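Local atomic coordinates of fructose transport system repressor FruR (Pseudomonas putida, PDB entry 3O75), a protein that probably acts as a LacI-family, sequence-specific DNA-binding transcription regulator and holds fructose 1-phosphate in its sugar-binding domain. Residues T187-L192 and N217-F222; N228-Q233 and R263-R268. All coordinates share one frame; numbering follows the deposited sequence.

Interactions 1 and 2 lie side by side on the same side of the chain's centre, with their own centres about 10 Å apart. Both reach the phosphate of the bound fructose 1-phosphate. Interaction 1 offers the start of helix 189-200, and interaction 2 offers Gln232 and Arg263. Each of the three terminal phosphate oxygens thus meets a donor from one of them: O3P from Tyr189, O2P from Gln232 and O1P from Arg263. Arg90, Ser16, Arg138 and Asp89 add further bonds to the ligand. Away from the sugar, a salt bridge of 3.0 Å between Asp221 OD2 and Arg268 NH2 ties loop 217-222 to the end of segment 263-268.

Interaction 1: residues T187-L192 and N217-F222; sequences TSYVLL and NQLLDF. With F1X (1-O-phosphono-beta-D-fructofuranose), chain C.
Tyr189 lays its ring against Asn217 where the start of helix 189-200 meets the loop between strands 210-214 and 227-231. Both belong to the periplasmic-binding-protein fold of the LacI family. The packing is tight where Asn217 CB sits over one ring face, nearer the ring's border, in a CH-pi contact 3.7 Å from the centroid. The Asn217 amide lies nearly parallel to the ring, with the planes 8° apart. Its OD1 accepts from Leu219 N at 2.8 Å, an Asx turn that helps fix the amide. The Tyr189 ring reaches the loop because CG stands anti to the backbone N (chi1 -176°). At the ring edge, Leu219 CD2 comes within 3.1 Å of Tyr189 OH, an approach so close that its detail is doubtful. That hydroxyl is buried here and has no polar partner in the model. The other flank is looser. Leu220 CD1 meets Tyr189 CE1 obliquely at 4.0 Å, and Leu192 CD2 only just reaches Leu220 CD2 at 4.5 Å. Gln218 turns away from this contact. Its amide bonds to Gln193 and Asp197 of the second subunit. Ser188 occupies the N-cap position, and the phosphate of fructose 1-phosphate lies at this helix end. Tyr189 N donates to phosphate O3P at 2.9 Å, with a nearly straight N-H...O angle of 171°.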
loop_
_atom_site.group_PDB
_atom_site.type_symbol
_atom_site.label_atom_id
_atom_site.label_comp_id
_atom_site.label_asym_id
_atom_site.label_seq_id
_atom_site.Cartn_x
_atom_site.Cartn_y
_atom_site.Cartn_z
ATOM N N THR A 187 5.037 -5.523 -16.687
ATOM C CA THR A 187 5.045 -4.061 -16.763
ATOM C C THR A 187 4.604 -3.359 -15.477
ATOM O O THR A 187 4.424 -2.139 -15.464
ATOM C CB THR A 187 4.158 -3.552 -17.914
ATOM O OG1 THR A 187 2.796 -3.919 -17.662
ATOM C CG2 THR A 187 4.603 -4.148 -19.234
ATOM N N SER A 188 4.426 -4.125 -14.407
ATOM C CA SER A 188 4.077 -3.566 -13.103
ATOM C C SER A 188 4.243 -4.672 -12.077
ATOM O O SER A 188 3.978 -5.836 -12.385
ATOM C CB SER A 188 2.633 -3.062 -13.105
ATOM O OG SER A 188 2.229 -2.656 -11.809
ATOM N N TYR A 189 4.692 -4.339 -10.869
ATOM C CA TYR A 189 4.927 -5.394 -9.887
ATOM C C TYR A 189 3.631 -6.119 -9.553
ATOM O O TYR A 189 3.619 -7.331 -9.322
ATOM C CB TYR A 189 5.569 -4.882 -8.599
ATOM C CG TYR A 189 5.876 -6.029 -7.659
ATOM C CD1 TYR A 189 7.002 -6.816 -7.850
ATOM C CD2 TYR A 189 5.016 -6.356 -6.617
ATOM C CE1 TYR A 189 7.283 -7.877 -7.022
ATOM C CE2 TYR A 189 5.290 -7.427 -5.769
ATOM C CZ TYR A 189 6.430 -8.182 -5.981
ATOM O OH TYR A 189 6.731 -9.248 -5.162
ATOM N N VAL A 190 2.540 -5.363 -9.540
ATOM C CA VAL A 190 1.231 -5.911 -9.228
ATOM C C VAL A 190 0.888 -7.086 -10.145
ATOM O O VAL A 190 0.280 -8.062 -9.709
ATOM C CB VAL A 190 0.146 -4.824 -9.312
ATOM C CG1 VAL A 190 -1.204 -5.441 -9.576
ATOM C CG2 VAL A 190 0.123 -4.005 -8.029
ATOM N N LEU A 191 1.290 -7.002 -11.410
ATOM C CA LEU A 191 1.064 -8.106 -12.332
ATOM C C LEU A 191 1.958 -9.291 -11.973
ATOM O O LEU A 191 1.530 -10.444 -12.039
ATOM C CB LEU A 191 1.301 -7.668 -13.779
ATOM C CG LEU A 191 0.304 -6.654 -14.337
ATOM C CD1 LEU A 191 0.876 -5.967 -15.555
ATOM C CD2 LEU A 191 -1.026 -7.323 -14.667
ATOM N N LEU A 192 3.195 -9.003 -11.582
ATOM C CA LEU A 192 4.143 -10.058 -11.234
ATOM C C LEU A 192 3.628 -10.920 -10.075
ATOM O O LEU A 192 3.918 -12.117 -9.997
ATOM C CB LEU A 192 5.509 -9.462 -10.891
ATOM C CG LEU A 192 6.628 -10.460 -10.583
ATOM C CD1 LEU A 192 6.835 -11.410 -11.750
ATOM C CD2 LEU A 192 7.919 -9.728 -10.247
ATOM N N ASN A 217 10.150 -5.076 -4.928
ATOM C CA ASN A 217 9.548 -5.468 -3.655
ATOM C C ASN A 217 10.554 -6.184 -2.764
ATOM O O ASN A 217 11.457 -6.859 -3.262
ATOM C CB ASN A 217 8.322 -6.357 -3.894
ATOM C CG ASN A 217 7.538 -6.635 -2.617
ATOM O OD1 ASN A 217 7.841 -7.571 -1.877
ATOM N ND2 ASN A 217 6.522 -5.819 -2.360
ATOM N N GLN A 218 10.393 -6.037 -1.451
ATOM C CA GLN A 218 11.303 -6.654 -0.495
ATOM C C GLN A 218 11.419 -8.144 -0.779
ATOM O O GLN A 218 12.497 -8.728 -0.684
ATOM C CB GLN A 218 10.812 -6.438 0.939
ATOM C CG GLN A 218 11.834 -6.823 2.006
ATOM C CD GLN A 218 11.289 -6.700 3.415
ATOM O OE1 GLN A 218 10.079 -6.778 3.636
ATOM N NE2 GLN A 218 12.183 -6.516 4.381
ATOM N N LEU A 219 10.295 -8.747 -1.141
ATOM C CA LEU A 219 10.233 -10.175 -1.424
ATOM C C LEU A 219 11.269 -10.621 -2.461
ATOM O O LEU A 219 11.771 -11.743 -2.400
ATOM C CB LEU A 219 8.809 -10.557 -1.856
ATOM C CG LEU A 219 8.537 -11.723 -2.808
ATOM C CD1 LEU A 219 7.088 -12.169 -2.699
ATOM C CD2 LEU A 219 8.835 -11.318 -4.236
ATOM N N LEU A 220 11.593 -9.745 -3.405
ATOM C CA LEU A 220 12.530 -10.085 -4.474
ATOM C C LEU A 220 13.971 -10.232 -3.982
ATOM O O LEU A 220 14.839 -10.708 -4.714
ATOM C CB LEU A 220 12.455 -9.053 -5.599
ATOM C CG LEU A 220 11.119 -8.984 -6.338
ATOM C CD1 LEU A 220 11.207 -8.018 -7.507
ATOM C CD2 LEU A 220 10.705 -10.370 -6.816
ATOM N N ASP A 221 14.220 -9.813 -2.747
ATOM C CA ASP A 221 15.546 -9.929 -2.148
ATOM C C ASP A 221 15.736 -11.274 -1.453
ATOM O O ASP A 221 16.863 -11.689 -1.183
ATOM C CB ASP A 221 15.780 -8.795 -1.152
ATOM C CG ASP A 221 15.812 -7.438 -1.816
ATOM O OD1 ASP A 221 15.063 -6.548 -1.364
ATOM O OD2 ASP A 221 16.581 -7.263 -2.788
ATOM N N PHE A 222 14.625 -11.945 -1.159
ATOM C CA PHE A 222 14.669 -13.218 -0.449
ATOM C C PHE A 222 14.334 -14.395 -1.354
ATOM O O PHE A 222 14.556 -15.547 -0.985
ATOM C CB PHE A 222 13.709 -13.206 0.740
ATOM C CG PHE A 222 14.012 -12.145 1.756
ATOM C CD1 PHE A 222 13.350 -10.929 1.726
ATOM C CD2 PHE A 222 14.952 -12.367 2.747
ATOM C CE1 PHE A 222 13.626 -9.950 2.663
ATOM C CE2 PHE A 222 15.230 -11.393 3.687
ATOM C CZ PHE A 222 14.568 -10.182 3.643
HETATM C C1 F1X C . 3.342 1.373 -10.865
HETATM O O1 F1X C . 3.772 0.098 -10.415
HETATM P P1 F1X C . 5.331 -0.280 -10.524
HETATM C C2 F1X C . 2.663 1.215 -12.214
HETATM O O2 F1X C . 3.395 0.285 -13.023
HETATM C C3 F1X C . 2.570 2.558 -12.923
HETATM O O3 F1X C . 3.784 2.897 -13.590
HETATM C C4 F1X C . 1.419 2.313 -13.866
HETATM O O4 F1X C . 0.829 3.509 -14.384
HETATM C C5 F1X C . 0.496 1.607 -12.892
HETATM O O5 F1X C . 1.318 0.751 -12.089
HETATM C C6 F1X C . -0.601 0.876 -13.626
HETATM O O6 F1X C . -1.645 1.834 -13.744
HETATM O O1P F1X C . 5.647 -0.159 -11.993
HETATM O O2P F1X C . 6.021 0.744 -9.664
HETATM O O3P F1X C . 5.393 -1.695 -10.006
#

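Interaction 2: residues N228-Q233 and R263-R268; sequences NAMAQQ and RTFKQR. With F1X (1-O-phosphono-beta-D-fructofuranose), chain C.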
loop_
_atom_site.group_PDB
_atom_site.type_symbol
_atom_site.label_atom_id
_atom_site.label_comp_id
_atom_site.label_asym_id
_atom_site.label_seq_id
_atom_site.Cartn_x
_atom_site.Cartn_y
_atom_site.Cartn_z
ATOM N N ASN A 228 15.272 -9.269 -12.043
ATOM C CA ASN A 228 15.675 -7.925 -12.444
ATOM C C ASN A 228 14.502 -6.960 -12.338
ATOM O O ASN A 228 13.396 -7.280 -12.758
ATOM C CB ASN A 228 16.238 -7.927 -13.864
ATOM C CG ASN A 228 17.632 -8.519 -13.933
ATOM O OD1 ASN A 228 18.164 -8.996 -12.929
ATOM N ND2 ASN A 228 18.235 -8.487 -15.119
ATOM N N ALA A 229 14.746 -5.779 -11.784
ATOM C CA ALA A 229 13.661 -4.859 -11.477
ATOM C C ALA A 229 13.990 -3.420 -11.848
ATOM O O ALA A 229 15.122 -2.964 -11.670
ATOM C CB ALA A 229 13.306 -4.955 -9.998
ATOM N N MET A 230 12.988 -2.716 -12.369
ATOM C CA MET A 230 13.098 -1.292 -12.636
ATOM C C MET A 230 12.190 -0.540 -11.669
ATOM O O MET A 230 10.987 -0.407 -11.905
ATOM C CB MET A 230 12.693 -0.982 -14.077
ATOM C CG MET A 230 13.731 -1.341 -15.115
ATOM S SD MET A 230 15.106 -0.165 -15.189
ATOM C CE MET A 230 16.007 -0.827 -16.593
ATOM N N ALA A 231 12.770 -0.062 -10.572
ATOM C CA ALA A 231 12.003 0.610 -9.534
ATOM C C ALA A 231 11.871 2.107 -9.803
ATOM O O ALA A 231 12.821 2.749 -10.238
ATOM C CB ALA A 231 12.638 0.366 -8.177
ATOM N N GLN A 232 10.691 2.659 -9.540
ATOM C CA GLN A 232 10.483 4.096 -9.649
ATOM C C GLN A 232 11.286 4.809 -8.578
ATOM O O GLN A 232 11.561 4.247 -7.521
ATOM C CB GLN A 232 9.014 4.455 -9.431
ATOM C CG GLN A 232 8.043 3.988 -10.489
ATOM C CD GLN A 232 6.637 4.492 -10.212
ATOM O OE1 GLN A 232 6.418 5.694 -10.052
ATOM N NE2 GLN A 232 5.680 3.574 -10.147
ATOM N N GLN A 233 11.639 6.059 -8.844
ATOM C CA GLN A 233 12.144 6.937 -7.799
ATOM C C GLN A 233 10.956 7.703 -7.218
ATOM O O GLN A 233 10.755 8.880 -7.517
ATOM C CB GLN A 233 13.202 7.891 -8.356
ATOM C CG GLN A 233 14.367 7.174 -9.033
ATOM C CD GLN A 233 15.543 8.090 -9.315
ATOM O OE1 GLN A 233 16.053 8.757 -8.415
ATOM N NE2 GLN A 233 15.984 8.120 -10.567
ATOM N N ARG A 263 13.975 5.205 -13.935
ATOM C CA ARG A 263 13.794 4.136 -12.965
ATOM C C ARG A 263 15.148 3.565 -12.530
ATOM O O ARG A 263 16.121 3.595 -13.286
ATOM C CB ARG A 263 12.888 3.038 -13.528
ATOM C CG ARG A 263 11.452 3.484 -13.784
ATOM C CD ARG A 263 10.503 2.301 -13.756
ATOM N NE ARG A 263 9.099 2.710 -13.762
ATOM C CZ ARG A 263 8.120 2.027 -13.170
ATOM N NH1 ARG A 263 8.390 0.909 -12.512
ATOM N NH2 ARG A 263 6.870 2.464 -13.227
ATOM N N THR A 264 15.212 3.060 -11.304
ATOM C CA THR A 264 16.427 2.436 -10.798
ATOM C C THR A 264 16.472 0.964 -11.194
ATOM O O THR A 264 15.548 0.208 -10.902
ATOM C CB THR A 264 16.519 2.558 -9.266
ATOM O OG1 THR A 264 16.386 3.933 -8.890
ATOM C CG2 THR A 264 17.855 2.031 -8.761
ATOM N N PHE A 265 17.549 0.565 -11.861
ATOM C CA PHE A 265 17.708 -0.811 -12.319
ATOM C C PHE A 265 18.352 -1.678 -11.241
ATOM O O PHE A 265 19.510 -1.483 -10.880
ATOM C CB PHE A 265 18.556 -0.832 -13.594
ATOM C CG PHE A 265 18.545 -2.148 -14.323
ATOM C CD1 PHE A 265 17.453 -2.993 -14.248
ATOM C CD2 PHE A 265 19.622 -2.523 -15.112
ATOM C CE1 PHE A 265 17.442 -4.197 -14.932
ATOM C CE2 PHE A 265 19.615 -3.725 -15.797
ATOM C CZ PHE A 265 18.521 -4.564 -15.703
ATOM N N LYS A 266 17.589 -2.629 -10.714
ATOM C CA LYS A 266 18.129 -3.599 -9.773
ATOM C C LYS A 266 18.381 -4.894 -10.530
ATOM O O LYS A 266 17.456 -5.665 -10.776
ATOM C CB LYS A 266 17.148 -3.842 -8.625
ATOM C CG LYS A 266 16.438 -2.585 -8.139
ATOM C CD LYS A 266 16.938 -2.124 -6.784
ATOM C CE LYS A 266 16.266 -0.819 -6.386
ATOM N NZ LYS A 266 16.664 -0.369 -5.021
ATOM N N GLN A 267 19.633 -5.122 -10.910
ATOM C CA GLN A 267 19.986 -6.300 -11.694
ATOM C C GLN A 267 20.453 -7.464 -10.824
ATOM O O GLN A 267 21.648 -7.638 -10.589
ATOM C CB GLN A 267 21.046 -5.951 -12.738
ATOM C CG GLN A 267 21.444 -7.130 -13.607
ATOM C CD GLN A 267 21.967 -6.700 -14.961
ATOM O OE1 GLN A 267 22.320 -5.537 -15.165
ATOM N NE2 GLN A 267 22.014 -7.639 -15.900
ATOM N N ARG A 268 19.499 -8.263 -10.357
ATOM C CA ARG A 268 19.796 -9.411 -9.506
ATOM C C ARG A 268 20.292 -10.610 -10.313
ATOM O O ARG A 268 20.988 -11.480 -9.785
ATOM C CB ARG A 268 18.561 -9.802 -8.697
ATOM C CG ARG A 268 18.025 -8.688 -7.822
ATOM C CD ARG A 268 16.801 -9.137 -7.053
ATOM N NE ARG A 268 16.391 -8.150 -6.061
ATOM C CZ ARG A 268 15.501 -7.187 -6.279
ATOM N NH1 ARG A 268 14.911 -7.072 -7.463
ATOM N NH2 ARG A 268 15.199 -6.338 -5.307
HETATM C C1 F1X C . 3.342 1.373 -10.865
HETATM O O1 F1X C . 3.772 0.098 -10.415
HETATM P P1 F1X C . 5.331 -0.280 -10.524
HETATM C C2 F1X C . 2.663 1.215 -12.214
HETATM O O2 F1X C . 3.395 0.285 -13.023
HETATM C C3 F1X C . 2.570 2.558 -12.923
HETATM O O3 F1X C . 3.784 2.897 -13.590
HETATM C C4 F1X C . 1.419 2.313 -13.866
HETATM O O4 F1X C . 0.829 3.509 -14.384
HETATM C C5 F1X C . 0.496 1.607 -12.892
HETATM O O5 F1X C . 1.318 0.751 -12.089
HETATM C C6 F1X C . -0.601 0.876 -13.626
HETATM O O6 F1X C . -1.645 1.834 -13.744
HETATM O O1P F1X C . 5.647 -0.159 -11.993
HETATM O O2P F1X C . 6.021 0.744 -9.664
HETATM O O3P F1X C . 5.393 -1.695 -10.006
#
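The phosphate site of the sugar pocket takes two of its side chains, Gln232 and Arg263, from the end of an antiparallel strand pair. Arg263 NH1 holds two acceptors. It donates to Met230 O at 3.0 Å, with that oxygen only 4° out of the guanidinium plane, and to phosphate O1P at 3.0 Å. Arg263 NH2 reaches the same O1P at 3.1 Å. Gln232 lies alongside, running in the same direction. Its CG rests over the centre of one guanidinium face, 3.3 Å above the plane. Its NE2 runs on to phosphate O2P at 2.9 Å. With an alanine in place of Arg263, O1P would probably lose two bonds, Met230 O its side-chain donor, and Gln232 CG the flat group it packs on. Behind the site, 228-231 and 264-266 are neighbouring strands of the mixed sheet in the periplasmic-binding-protein fold of the LacI family. The axes of these short segments run antiparallel, at 163°. Ala229 with Lys266 and Ala231 with Thr264 are hydrogen-bonded pairs, each joined by two backbone bonds. Lys266 N to Ala229 O measures 2.7 Å. After Ala231 the chain passes through Gln232 to Gln233, the N-cap of helix 234-251. Met230 and Phe265, a non-hydrogen-bonded pair, share the sheet face that meets helix 104-116. A kink at chi2 (-76°) brings Met230 CE over one face of the Phe265 ring, 3.9 Å from its centroid. SD stands obliquely to the same ring, a Met-aromatic contact. On the other sheet face, Ala229 CB touches the guanidinium edge of Arg268, whose NH1 bonds to Val227 O.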